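Local structure of putative sugar binding protein (Bacteroides vulgatus ATCC 8482, 3KEZ) at residues K62-Y67 / Y281-I286; L94-V99 / D114-A119; D158-R163 / A449-K454; S185-K190 / E227-A232; E237-A242 / K299-K304. The protein probably binds sugars at the bacterial outer membrane, as a calcium-containing member of the SusD family of nutrient-binding proteins. One frame throughout, in Å; residues are numbered along the deposited sequence.

In the fold
None of the five contacts is deeply central; their centres lie about 18 to 27 Å from the centre of the chain. Interactions 2 and 5 are mostly buried and apolar, joining helix 80-96 to helix 109-134 and the short helix 239-242 to the 3-10 segment beginning at 301. Interactions 1 and 3 are partly buried and polar, tying segments far apart in the chain through carboxylate, amide and guanidinium bonds. Interaction 4 lies at the surface, and waters make its polar links. Interactions 2 and 4 touch directly, D114 OD1 lying 2.7 Å from S185 N; interactions 2 and 5 occupy opposite sides of the chain's centre, about 39 Å apart between centres.

Interaction 1 of 5, residues K62-Y67 / Y281-I286; sequences KRTGNY and YDDMCI
A type I beta turn, K62 to G65, leads into helix 65-68 and is gripped by a carboxylate just ahead of strand 284-286, which pairs antiparallel with strand 55-57. CG of D283 stands anti to its backbone N (chi1 -157°), which presents both oxygens to the turn. D283 OD2 accepts R63 N at 2.7 Å and D283 OD1 accepts T64 N at 2.9 Å, each through a syn lone pair. OD1 takes a second bond, from T64 OG1, which arrives from above the carboxylate plane. Three bonds from the turn thus hold the carboxylate of the buried D283 and fix its rotation. The R63 chain crosses D283 at about a right angle, bends at chi2 and lays its guanidinium flat over one face of the Y281 ring. The planes differ by 11°, and R63 CZ lies 3.7 Å from the Y281 ring centroid, a cation-pi stack. E270 forms a salt bridge with R63 NE, while a water links R63 NH1 to D283 OD2. K62 runs past D283 in the opposite direction, bent at chi2, so that its ammonium meets the loop backbone. There K62 NZ donates to Y281 O at 3.0 Å, in the carbonyl plane.

Interaction 2 of 5, residues L94-V99 / D114-A119; sequences LILMNV and DLKGQA
Two consecutive helices of the helical SusD-family scaffold, 80-96 and 109-134, meet here where the first runs out, and no hydrogen bond crosses between 94-99 and 114-119. The contact is made mainly by carbon atoms. I95 has CG2 anti to its backbone N and CG1 beside it (chi1 -76°), a setting that brings CG2 within 3.7 Å of A119 CB. L96, with CG anti to the carbonyl carbon, approaches the same methyl, L96 CG lying 4.0 Å from A119 CB. A119 fits against two neighbouring side chains, and its small size is consistent with the close approach, the CA atoms of I95 and A119 being 6.8 Å apart and those of L96 and K116 6.6 Å. K116 is extended throughout, with CG anti to the backbone N (chi1 177°). Its aliphatic part crosses L96 and V99 at about right angles, while its ammonium forms a salt bridge with D100. V99 places CG1 in the crowded position between N and the carbonyl carbon (chi1 64°), from which CG1 reaches K116 CG at 4.0 Å. Beyond the helix pair, I95 packs on I23, L27 and I30 of helix 20-34. L96 CD2 also lies 3.7 Å from K116 CG.

Interaction 3 of 5, residues D158-R163 / A449-K454; sequences DSKPAR and ANPNMK
Three direct hydrogen bonds, all to backbone carbonyls, join the loop before helix 166-183 to segment 449-454, whose type I turn runs from N450 to M453. N452 ND2 donates to K160 O at 2.6 Å, in the carbonyl plane. N450, its CG anti to the backbone N (chi1 -172°), directs ND2 onto a lone pair of P161 O at 2.8 Å; the same ND2 also bonds E446. N450 OD1 accepts from N452 N, an Asx turn that ties down the backbone of N452. Replacing N450 by an alanine would remove both amide functions and would probably loosen the turn and its hold on P161 O. The third bond, R163 NH1 to K454 O at 2.9 Å, lies near the guanidinium plane but comes from above the carbonyl plane; G147 O and N456 bind other nitrogens of R163. One water accepts from R163 N and donates to N452 O. Of the nonpolar contacts, M453 SE meets R163 CG at 3.5 Å, the two chains crossing at about a right angle. K160 CG lies 3.7 Å from P451 CD. Since every direct acceptor is a backbone oxygen, the match probably depends on the chain path as well as on the donor side chains.

Interaction 4 of 5, residues S185-K190 / E227-A232; sequences SGDFNK and EKEGYA
A Schellman motif closes helix 212-229, with G230 at positive phi (105°), and the side chains on both sides of that glycine meet the loop 185-190. An ST turn shapes the start of this loop, S185 OG accepting from D187 N at 3.0 Å. E229 points at the loop with CG anti to its backbone N (chi1 -156°) and a bend at chi2. This lays E229 CG against G186 O at 3.1 Å, while the carboxylate passes beside D187. The two acids cross obliquely, their planes 27° apart, with D187 OD1 and E229 OE2 separated by 3.7 Å. Such proximity of like charges would be expected to raise the proton affinity of one of them, although water may moderate the effect. One water donates to D187 OD1 and, weakly, to E229 OE1; another accepts from F188 N and donates to E229 OE2 at 2.7 Å. The side chains of Y231 and F188 cross at about a right angle. Y231 OH comes within 3.4 Å of F188 CA, and F188 CD1 lies 3.9 Å from Y231 CZ. A further water joins Y231 OH to N189 N. W196 of helix 195-209 touches both E229 and Y231 and donates to G186 O, and P252 packs on F188 and Y231, so the loop after helix 166-183 meets the end of helix 212-229 beside helix 195-209.

Interaction 5 of 5, residues E237-A242 / K299-K304; sequences EEYPTA and KDVRLK
Apolar contact dominates, and the two methyl groups of V301 are divided between Y239 and P240. V301 CG1, in the crowded position (chi1 79°), makes an off-centre CH-pi contact with Y239, 4.3 Å from the ring centroid. V301 CG2, anti to the backbone N, meets P240 CG at 3.9 Å. P240 and K304 lie side by side, with P240 CG 3.9 Å from K304 CD. The Y239 ring also takes R302 CG, 3.5 Å from Y239 CE1. These contacts pack the weakly bonded helix 239-242 against the 3-10 segment 301-304, which an Asx turn opens: D300 OD1 accepts R302 N through its anti lone pair. R302, bent at chi3, grips D300 side-on in a salt bridge, NE bonding OD1 and R302 NH2 bonding D300 OD2 at 2.8 Å with a straight N-H...O angle of 180°. E387 and E391 bind its NH1, and E391 also accepts from Y239 OH. An alanine in place of R302 would remove the methylene contact and the charge partner of D300, E387 and E391, and would probably leave Y239 less firmly packed. A single water spans the backbones, donating to P240 O at 2.9 Å and to K304 O.

Interaction 1 of 5, residues K62-Y67 / Y281-I286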
# COMPACT_ATOMS: atom_id res chain seq x y z
N LYS A 62 1.68 -20.15 9.77
CA LYS A 62 1.49 -19.58 8.42
C LYS A 62 2.56 -18.54 8.05
O LYS A 62 3.23 -17.99 8.91
CB LYS A 62 0.09 -18.96 8.35
CG LYS A 62 -1.04 -19.98 8.55
CD LYS A 62 -0.98 -21.12 7.55
CE LYS A 62 -2.17 -22.04 7.68
NZ LYS A 62 -2.23 -22.93 6.51
N ARG A 63 2.72 -18.24 6.78
CA ARG A 63 3.71 -17.21 6.42
C ARG A 63 3.48 -15.89 7.17
O ARG A 63 4.44 -15.20 7.45
CB ARG A 63 3.72 -16.90 4.93
CG ARG A 63 4.68 -17.75 4.14
CD ARG A 63 4.04 -18.93 3.54
NE ARG A 63 4.97 -19.72 2.75
CZ ARG A 63 4.89 -21.04 2.60
NH1 ARG A 63 3.88 -21.74 3.12
NH2 ARG A 63 5.79 -21.67 1.88
N THR A 64 2.23 -15.54 7.45
CA THR A 64 1.86 -14.28 8.15
C THR A 64 1.88 -14.37 9.67
O THR A 64 1.69 -13.35 10.38
CB THR A 64 0.49 -13.80 7.72
OG1 THR A 64 -0.48 -14.87 7.86
CG2 THR A 64 0.55 -13.34 6.28
N GLY A 65 2.14 -15.58 10.17
CA GLY A 65 2.01 -15.88 11.60
C GLY A 65 2.85 -14.96 12.47
O GLY A 65 2.31 -14.31 13.36
N ASN A 66 4.16 -14.85 12.16
CA ASN A 66 5.08 -14.06 12.99
C ASN A 66 4.78 -12.53 12.93
O ASN A 66 4.98 -11.81 13.92
CB ASN A 66 6.51 -14.31 12.62
CG ASN A 66 7.02 -15.65 13.13
OD1 ASN A 66 6.56 -16.20 14.14
ND2 ASN A 66 7.98 -16.18 12.41
N TYR A 67 4.25 -12.07 11.80
CA TYR A 67 3.77 -10.67 11.70
C TYR A 67 2.52 -10.43 12.57
O TYR A 67 2.48 -9.48 13.34
CB TYR A 67 3.46 -10.28 10.26
CG TYR A 67 4.67 -10.42 9.37
CD1 TYR A 67 5.02 -11.66 8.81
CD2 TYR A 67 5.51 -9.34 9.15
CE1 TYR A 67 6.16 -11.77 7.97
CE2 TYR A 67 6.63 -9.45 8.34
CZ TYR A 67 6.95 -10.66 7.76
OH TYR A 67 8.08 -10.72 6.99
N TYR A 281 -2.28 -21.23 0.12
CA TYR A 281 -1.64 -21.60 1.40
C TYR A 281 -2.55 -21.43 2.64
O TYR A 281 -2.12 -21.68 3.77
CB TYR A 281 -0.33 -20.82 1.62
CG TYR A 281 0.91 -21.42 0.97
CD1 TYR A 281 1.14 -22.80 0.94
CD2 TYR A 281 1.88 -20.59 0.42
CE1 TYR A 281 2.28 -23.34 0.31
CE2 TYR A 281 3.03 -21.12 -0.18
CZ TYR A 281 3.22 -22.49 -0.23
OH TYR A 281 4.35 -22.98 -0.83
N ASP A 282 -3.81 -21.03 2.45
CA ASP A 282 -4.75 -20.86 3.59
C ASP A 282 -4.10 -20.01 4.69
O ASP A 282 -4.08 -20.40 5.87
CB ASP A 282 -5.18 -22.21 4.17
CG ASP A 282 -5.63 -23.20 3.10
OD1 ASP A 282 -4.74 -23.80 2.47
OD2 ASP A 282 -6.85 -23.40 2.91
N ASP A 283 -3.53 -18.89 4.30
CA ASP A 283 -2.50 -18.28 5.14
C ASP A 283 -3.07 -17.15 5.98
O ASP A 283 -2.81 -17.05 7.18
CB ASP A 283 -1.35 -17.78 4.29
CG ASP A 283 -0.07 -17.66 5.07
OD1 ASP A 283 0.15 -16.57 5.64
OD2 ASP A 283 0.68 -18.67 5.14
N MSE A 284 -3.86 -16.28 5.36
CA MSE A 284 -4.42 -15.14 6.07
C MSE A 284 -5.91 -14.98 5.73
O MSE A 284 -6.30 -15.15 4.57
CB MSE A 284 -3.61 -13.88 5.76
CG MSE A 284 -3.55 -13.53 4.29
SE MSE A 284 -2.40 -12.01 3.80
CE MSE A 284 -3.54 -10.54 4.25
N CYS A 285 -6.73 -14.72 6.76
CA CYS A 285 -8.19 -14.62 6.59
C CYS A 285 -8.72 -13.38 7.33
O CYS A 285 -7.97 -12.70 8.06
CB CYS A 285 -8.86 -15.86 7.14
SG CYS A 285 -8.56 -16.10 8.91
N ILE A 286 -10.01 -13.09 7.16
CA ILE A 286 -10.61 -11.99 7.92
C ILE A 286 -10.83 -12.43 9.37
O ILE A 286 -11.00 -13.61 9.64
CB ILE A 286 -11.93 -11.49 7.33
CG1 ILE A 286 -13.03 -12.53 7.44
CG2 ILE A 286 -11.74 -10.97 5.89
CD1 ILE A 286 -14.36 -12.09 6.83
O HOH W 1 -0.12 -23.32 4.59
O HOH W 2 1.53 -21.17 4.62

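Interaction 2 of 5, residues L94-V99 / D114-A119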
# COMPACT_ATOMS: atom_id res chain seq x y z
N LEU A 94 20.08 5.69 -9.67
CA LEU A 94 20.81 5.51 -10.93
C LEU A 94 20.14 6.28 -12.05
O LEU A 94 20.81 7.03 -12.79
CB LEU A 94 20.92 4.03 -11.30
CG LEU A 94 21.66 3.71 -12.61
CD1 LEU A 94 23.13 4.17 -12.56
CD2 LEU A 94 21.58 2.22 -12.92
N ILE A 95 18.82 6.14 -12.17
CA ILE A 95 18.09 6.86 -13.20
C ILE A 95 18.21 8.37 -12.97
O ILE A 95 18.51 9.13 -13.89
CB ILE A 95 16.58 6.48 -13.24
CG1 ILE A 95 16.41 5.13 -13.90
CG2 ILE A 95 15.74 7.56 -14.01
CD1 ILE A 95 15.01 4.46 -13.63
N LEU A 96 17.95 8.78 -11.74
CA LEU A 96 17.77 10.22 -11.46
C LEU A 96 19.08 10.99 -11.59
O LEU A 96 19.06 12.14 -12.02
CB LEU A 96 17.09 10.43 -10.09
CG LEU A 96 15.62 9.98 -10.14
CD1 LEU A 96 14.99 9.96 -8.76
CD2 LEU A 96 14.83 10.87 -11.19
N MSE A 97 20.21 10.33 -11.31
CA MSE A 97 21.50 10.97 -11.45
C MSE A 97 21.94 11.09 -12.91
O MSE A 97 22.92 11.78 -13.22
CB MSE A 97 22.56 10.19 -10.65
CG MSE A 97 22.39 10.21 -9.14
SE MSE A 97 23.65 8.96 -8.35
CE MSE A 97 25.21 10.05 -8.44
N ASN A 98 21.24 10.43 -13.82
CA ASN A 98 21.68 10.35 -15.20
C ASN A 98 20.71 10.89 -16.21
O ASN A 98 21.12 11.47 -17.22
CB ASN A 98 22.05 8.89 -15.53
CG ASN A 98 23.39 8.51 -14.97
OD1 ASN A 98 24.42 8.81 -15.57
ND2 ASN A 98 23.39 7.90 -13.80
N VAL A 99 19.42 10.79 -15.92
CA VAL A 99 18.41 11.06 -16.90
C VAL A 99 18.47 12.47 -17.46
O VAL A 99 18.19 12.67 -18.64
CB VAL A 99 16.96 10.76 -16.39
CG1 VAL A 99 16.60 11.68 -15.24
CG2 VAL A 99 15.98 10.90 -17.52
N ASP A 114 8.30 11.58 -18.30
CA ASP A 114 7.53 10.52 -17.63
C ASP A 114 8.42 9.45 -17.00
O ASP A 114 8.17 8.99 -15.88
CB ASP A 114 6.57 9.86 -18.61
CG ASP A 114 5.78 8.76 -17.98
OD1 ASP A 114 4.81 9.06 -17.24
OD2 ASP A 114 6.14 7.59 -18.22
N LEU A 115 9.48 9.05 -17.72
CA LEU A 115 10.43 8.09 -17.18
C LEU A 115 11.04 8.64 -15.88
O LEU A 115 11.14 7.94 -14.89
CB LEU A 115 11.53 7.78 -18.19
CG LEU A 115 11.24 7.05 -19.51
CD1 LEU A 115 12.55 6.79 -20.23
CD2 LEU A 115 10.49 5.77 -19.26
N LYS A 116 11.47 9.90 -15.91
CA LYS A 116 12.01 10.52 -14.70
C LYS A 116 10.95 10.56 -13.60
O LYS A 116 11.25 10.30 -12.44
CB LYS A 116 12.53 11.92 -15.02
CG LYS A 116 13.06 12.75 -13.84
CD LYS A 116 13.53 14.17 -14.32
CE LYS A 116 13.87 15.06 -13.12
NZ LYS A 116 14.42 16.38 -13.51
N GLY A 117 9.72 10.92 -13.96
CA GLY A 117 8.61 10.90 -13.01
C GLY A 117 8.34 9.55 -12.39
O GLY A 117 8.04 9.42 -11.20
N GLN A 118 8.44 8.51 -13.20
CA GLN A 118 8.27 7.15 -12.66
C GLN A 118 9.31 6.84 -11.57
O GLN A 118 8.97 6.36 -10.50
CB GLN A 118 8.29 6.10 -13.78
CG GLN A 118 7.10 6.17 -14.73
CD GLN A 118 7.16 5.03 -15.74
OE1 GLN A 118 7.45 3.91 -15.36
NE2 GLN A 118 6.89 5.32 -17.00
N ALA A 119 10.56 7.19 -11.84
CA ALA A 119 11.67 6.98 -10.90
C ALA A 119 11.48 7.75 -9.59
O ALA A 119 11.72 7.21 -8.50
CB ALA A 119 12.98 7.36 -11.55

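Interaction 3 of 5, residues D158-R163 / A449-K454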
# COMPACT_ATOMS: atom_id res chain seq x y z
N ASP A 158 31.81 1.31 1.17
CA ASP A 158 32.13 2.25 2.24
C ASP A 158 30.88 2.97 2.81
O ASP A 158 31.02 3.77 3.74
CB ASP A 158 33.06 3.30 1.66
CG ASP A 158 33.69 4.23 2.72
OD1 ASP A 158 33.93 3.77 3.87
OD2 ASP A 158 33.96 5.41 2.35
N SER A 159 29.70 2.73 2.24
CA SER A 159 28.49 3.47 2.63
C SER A 159 27.94 2.97 3.95
O SER A 159 27.46 1.85 4.03
CB SER A 159 27.39 3.29 1.58
OG SER A 159 27.77 3.89 0.36
N LYS A 160 27.99 3.82 4.98
CA LYS A 160 27.54 3.42 6.31
C LYS A 160 26.67 4.50 6.96
O LYS A 160 27.03 5.06 8.00
CB LYS A 160 28.76 3.08 7.17
CG LYS A 160 29.03 1.59 7.22
CD LYS A 160 30.16 1.14 6.38
CE LYS A 160 30.27 -0.37 6.39
NZ LYS A 160 31.41 -0.77 5.57
N PRO A 161 25.52 4.79 6.32
CA PRO A 161 24.69 5.90 6.77
C PRO A 161 23.93 5.59 8.06
O PRO A 161 23.60 4.44 8.35
CB PRO A 161 23.73 6.11 5.58
CG PRO A 161 23.59 4.79 4.99
CD PRO A 161 24.86 4.02 5.26
N ALA A 162 23.70 6.65 8.82
CA ALA A 162 22.86 6.60 10.01
C ALA A 162 21.42 6.89 9.56
O ALA A 162 21.16 7.41 8.45
CB ALA A 162 23.30 7.66 11.01
N ARG A 163 20.48 6.56 10.45
CA ARG A 163 19.07 6.76 10.18
C ARG A 163 18.76 8.26 10.24
O ARG A 163 19.20 8.96 11.15
CB ARG A 163 18.26 6.00 11.24
CG ARG A 163 18.38 4.51 11.14
CD ARG A 163 17.70 3.81 12.29
NE ARG A 163 16.25 3.87 12.17
CZ ARG A 163 15.40 3.34 13.03
NH1 ARG A 163 15.84 2.68 14.09
NH2 ARG A 163 14.08 3.48 12.82
N ALA A 449 26.56 -5.04 9.54
CA ALA A 449 27.38 -4.40 8.50
C ALA A 449 27.57 -2.89 8.65
O ALA A 449 28.47 -2.33 8.05
CB ALA A 449 26.79 -4.69 7.15
N ASN A 450 26.72 -2.22 9.43
CA ASN A 450 26.69 -0.76 9.53
C ASN A 450 26.74 -0.35 11.00
O ASN A 450 25.76 -0.49 11.71
CB ASN A 450 25.40 -0.22 8.89
CG ASN A 450 25.37 1.30 8.78
OD1 ASN A 450 26.19 1.98 9.36
ND2 ASN A 450 24.41 1.83 8.01
N PRO A 451 27.90 0.13 11.48
CA PRO A 451 27.99 0.52 12.86
C PRO A 451 27.33 1.85 13.14
O PRO A 451 27.29 2.25 14.28
CB PRO A 451 29.50 0.62 13.12
CG PRO A 451 30.18 0.40 11.82
CD PRO A 451 29.16 0.38 10.76
N ASN A 452 26.86 2.57 12.12
CA ASN A 452 26.14 3.81 12.35
C ASN A 452 24.63 3.60 12.40
O ASN A 452 23.88 4.57 12.50
CB ASN A 452 26.50 4.83 11.29
CG ASN A 452 28.00 5.12 11.26
OD1 ASN A 452 28.60 5.42 12.30
ND2 ASN A 452 28.59 5.04 10.09
N MSE A 453 24.21 2.33 12.39
CA MSE A 453 22.80 1.96 12.37
C MSE A 453 22.28 1.72 13.79
O MSE A 453 22.81 0.90 14.51
CB MSE A 453 22.64 0.67 11.56
CG MSE A 453 21.19 0.20 11.46
SE MSE A 453 20.01 1.49 10.62
CE MSE A 453 21.07 2.05 9.16
N LYS A 454 21.21 2.39 14.16
CA LYS A 454 20.63 2.26 15.49
C LYS A 454 19.36 1.41 15.44
O LYS A 454 18.47 1.62 14.60
CB LYS A 454 20.36 3.63 16.10
CG LYS A 454 19.76 3.55 17.53
CD LYS A 454 19.83 4.88 18.29
CE LYS A 454 19.31 4.70 19.72
NZ LYS A 454 20.19 3.74 20.47
O HOH W 3 21.24 5.23 12.94

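Interaction 4 of 5, residues S185-K190 / E227-A232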
# COMPACT_ATOMS: atom_id res chain seq x y z
N SER A 185 3.17 11.23 -17.08
CA SER A 185 2.01 11.31 -17.97
C SER A 185 0.75 10.87 -17.21
O SER A 185 0.85 10.02 -16.32
CB SER A 185 2.19 10.38 -19.15
OG SER A 185 1.00 10.33 -19.90
N GLY A 186 -0.40 11.46 -17.56
CA GLY A 186 -1.74 10.97 -17.15
C GLY A 186 -2.35 9.83 -17.96
O GLY A 186 -3.45 9.35 -17.66
N ASP A 187 -1.67 9.40 -19.02
CA ASP A 187 -2.14 8.28 -19.82
C ASP A 187 -2.18 6.97 -19.03
O ASP A 187 -1.39 6.76 -18.10
CB ASP A 187 -1.26 8.07 -21.06
CG ASP A 187 -1.29 9.24 -22.01
OD1 ASP A 187 -2.07 10.18 -21.79
OD2 ASP A 187 -0.54 9.23 -22.98
N PHE A 188 -3.14 6.12 -19.39
CA PHE A 188 -3.14 4.73 -18.93
C PHE A 188 -1.78 4.07 -19.24
O PHE A 188 -1.21 4.26 -20.31
CB PHE A 188 -4.28 3.95 -19.59
CG PHE A 188 -4.40 2.55 -19.11
CD1 PHE A 188 -5.13 2.26 -17.99
CD2 PHE A 188 -3.77 1.51 -19.79
CE1 PHE A 188 -5.26 0.97 -17.55
CE2 PHE A 188 -3.86 0.21 -19.35
CZ PHE A 188 -4.61 -0.08 -18.24
N ASN A 189 -1.23 3.36 -18.28
CA ASN A 189 0.11 2.79 -18.42
C ASN A 189 0.19 1.53 -17.59
O ASN A 189 0.49 1.55 -16.40
CB ASN A 189 1.18 3.79 -18.04
CG ASN A 189 2.54 3.45 -18.61
OD1 ASN A 189 2.71 2.44 -19.32
ND2 ASN A 189 3.53 4.29 -18.29
N LYS A 190 -0.09 0.43 -18.28
CA LYS A 190 -0.39 -0.86 -17.67
C LYS A 190 0.80 -1.37 -16.90
O LYS A 190 1.88 -1.55 -17.48
CB LYS A 190 -0.67 -1.85 -18.82
CG LYS A 190 -0.95 -3.25 -18.41
CD LYS A 190 -2.28 -3.36 -17.76
CE LYS A 190 -2.65 -4.82 -17.56
NZ LYS A 190 -4.02 -4.90 -17.00
N GLU A 227 -10.55 10.39 -13.78
CA GLU A 227 -11.86 10.23 -14.42
C GLU A 227 -11.91 10.89 -15.82
O GLU A 227 -12.51 10.33 -16.73
CB GLU A 227 -13.01 10.64 -13.48
CG GLU A 227 -13.06 9.70 -12.21
CD GLU A 227 -14.15 10.02 -11.24
OE1 GLU A 227 -14.83 11.07 -11.44
OE2 GLU A 227 -14.36 9.22 -10.30
N LYS A 228 -11.25 12.04 -16.02
CA LYS A 228 -11.13 12.57 -17.41
C LYS A 228 -10.43 11.58 -18.33
O LYS A 228 -10.69 11.51 -19.51
CB LYS A 228 -10.31 13.86 -17.47
CG LYS A 228 -10.99 15.11 -16.97
CD LYS A 228 -10.23 16.40 -17.36
CE LYS A 228 -10.79 17.61 -16.58
NZ LYS A 228 -11.05 18.81 -17.45
N GLU A 229 -9.49 10.84 -17.77
CA GLU A 229 -8.75 9.83 -18.52
C GLU A 229 -9.58 8.54 -18.77
O GLU A 229 -9.19 7.72 -19.60
CB GLU A 229 -7.43 9.55 -17.80
CG GLU A 229 -6.35 9.02 -18.67
CD GLU A 229 -5.99 9.96 -19.80
OE1 GLU A 229 -6.19 11.18 -19.62
OE2 GLU A 229 -5.53 9.47 -20.85
N GLY A 230 -10.73 8.39 -18.11
CA GLY A 230 -11.65 7.27 -18.33
C GLY A 230 -11.65 6.21 -17.25
O GLY A 230 -12.36 5.19 -17.34
N TYR A 231 -10.86 6.42 -16.21
CA TYR A 231 -10.95 5.56 -15.04
C TYR A 231 -12.28 5.87 -14.35
O TYR A 231 -12.80 6.97 -14.42
CB TYR A 231 -9.79 5.82 -14.09
CG TYR A 231 -8.38 5.52 -14.58
CD1 TYR A 231 -7.63 6.52 -15.21
CD2 TYR A 231 -7.77 4.29 -14.35
CE1 TYR A 231 -6.30 6.29 -15.62
CE2 TYR A 231 -6.44 4.05 -14.75
CZ TYR A 231 -5.71 5.05 -15.37
OH TYR A 231 -4.42 4.84 -15.77
N ALA A 232 -12.86 4.88 -13.70
CA ALA A 232 -14.10 5.09 -13.01
C ALA A 232 -14.15 4.04 -11.93
O ALA A 232 -13.63 2.93 -12.10
CB ALA A 232 -15.31 5.00 -13.99
O HOH W 4 -3.39 11.97 -20.18
O HOH W 5 -5.14 6.84 -21.26
O HOH W 6 -2.67 3.00 -15.73

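Interaction 5 of 5, residues E237-A242 / K299-K304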
# COMPACT_ATOMS: atom_id res chain seq x y z
N GLU A 237 -22.43 -3.59 -9.67
CA GLU A 237 -22.49 -4.81 -10.49
C GLU A 237 -21.13 -5.42 -10.88
O GLU A 237 -20.98 -6.64 -10.89
CB GLU A 237 -23.30 -4.52 -11.76
CG GLU A 237 -23.63 -5.76 -12.54
CD GLU A 237 -24.61 -5.51 -13.65
OE1 GLU A 237 -25.36 -4.51 -13.58
OE2 GLU A 237 -24.64 -6.34 -14.60
N GLU A 238 -20.16 -4.58 -11.19
CA GLU A 238 -18.82 -5.02 -11.58
C GLU A 238 -18.00 -5.53 -10.41
O GLU A 238 -17.15 -6.42 -10.57
CB GLU A 238 -18.06 -3.85 -12.19
CG GLU A 238 -18.55 -3.45 -13.57
CD GLU A 238 -18.12 -2.06 -14.02
OE1 GLU A 238 -17.56 -1.26 -13.24
OE2 GLU A 238 -18.36 -1.76 -15.21
N TYR A 239 -18.25 -4.98 -9.23
CA TYR A 239 -17.30 -5.10 -8.11
C TYR A 239 -16.86 -6.53 -7.79
O TYR A 239 -15.66 -6.78 -7.62
CB TYR A 239 -17.85 -4.45 -6.86
CG TYR A 239 -16.84 -4.17 -5.79
CD1 TYR A 239 -16.53 -5.12 -4.81
CD2 TYR A 239 -16.22 -2.95 -5.73
CE1 TYR A 239 -15.63 -4.84 -3.78
CE2 TYR A 239 -15.31 -2.67 -4.74
CZ TYR A 239 -15.02 -3.60 -3.76
OH TYR A 239 -14.12 -3.27 -2.79
N PRO A 240 -17.81 -7.48 -7.72
CA PRO A 240 -17.40 -8.83 -7.30
C PRO A 240 -16.37 -9.49 -8.23
O PRO A 240 -15.59 -10.31 -7.76
CB PRO A 240 -18.72 -9.60 -7.30
CG PRO A 240 -19.78 -8.56 -7.12
CD PRO A 240 -19.26 -7.35 -7.86
N THR A 241 -16.36 -9.16 -9.53
CA THR A 241 -15.45 -9.82 -10.47
C THR A 241 -14.43 -8.91 -11.16
O THR A 241 -13.57 -9.41 -11.91
CB THR A 241 -16.21 -10.59 -11.59
OG1 THR A 241 -16.96 -9.67 -12.38
CG2 THR A 241 -17.13 -11.67 -10.99
N ALA A 242 -14.50 -7.60 -10.90
CA ALA A 242 -13.70 -6.62 -11.65
C ALA A 242 -12.19 -6.84 -11.38
O ALA A 242 -11.34 -6.56 -12.23
CB ALA A 242 -14.10 -5.18 -11.24
N LYS A 299 -26.51 -6.37 2.29
CA LYS A 299 -26.45 -6.09 0.84
C LYS A 299 -25.17 -5.40 0.43
O LYS A 299 -25.02 -4.95 -0.72
CB LYS A 299 -27.68 -5.31 0.41
CG LYS A 299 -28.94 -6.16 0.57
CD LYS A 299 -30.19 -5.34 0.34
CE LYS A 299 -31.41 -6.20 0.46
NZ LYS A 299 -31.25 -7.46 -0.32
N ASP A 300 -24.20 -5.35 1.34
CA ASP A 300 -22.93 -4.71 1.05
C ASP A 300 -22.24 -5.55 -0.01
O ASP A 300 -21.98 -6.75 0.19
CB ASP A 300 -22.09 -4.59 2.35
CG ASP A 300 -20.85 -3.71 2.16
OD1 ASP A 300 -20.12 -3.92 1.17
OD2 ASP A 300 -20.63 -2.81 2.98
N VAL A 301 -21.93 -4.93 -1.16
CA VAL A 301 -21.35 -5.70 -2.28
C VAL A 301 -19.99 -6.32 -1.91
O VAL A 301 -19.59 -7.33 -2.48
CB VAL A 301 -21.22 -4.85 -3.55
CG1 VAL A 301 -19.99 -3.97 -3.46
CG2 VAL A 301 -21.22 -5.73 -4.81
N ARG A 302 -19.30 -5.78 -0.92
CA ARG A 302 -18.00 -6.32 -0.57
C ARG A 302 -18.09 -7.69 0.12
O ARG A 302 -17.11 -8.44 0.16
CB ARG A 302 -17.20 -5.30 0.25
CG ARG A 302 -16.87 -4.06 -0.58
CD ARG A 302 -16.50 -2.85 0.25
NE ARG A 302 -17.61 -2.38 1.09
CZ ARG A 302 -17.74 -1.13 1.54
NH1 ARG A 302 -16.84 -0.18 1.23
NH2 ARG A 302 -18.76 -0.83 2.31
N LEU A 303 -19.26 -8.04 0.66
CA LEU A 303 -19.48 -9.41 1.11
C LEU A 303 -19.26 -10.39 -0.05
O LEU A 303 -18.79 -11.51 0.19
CB LEU A 303 -20.88 -9.60 1.71
CG LEU A 303 -21.14 -8.90 3.05
CD1 LEU A 303 -22.65 -8.78 3.35
CD2 LEU A 303 -20.42 -9.70 4.12
N LYS A 304 -19.51 -9.97 -1.29
CA LYS A 304 -19.37 -10.89 -2.42
C LYS A 304 -17.94 -11.16 -2.90
O LYS A 304 -17.74 -11.91 -3.86
CB LYS A 304 -20.20 -10.38 -3.60
CG LYS A 304 -21.69 -10.48 -3.37
CD LYS A 304 -22.44 -9.81 -4.50
CE LYS A 304 -23.94 -10.08 -4.43
NZ LYS A 304 -24.61 -9.69 -5.70
O HOH W 7 -16.09 -12.85 -6.43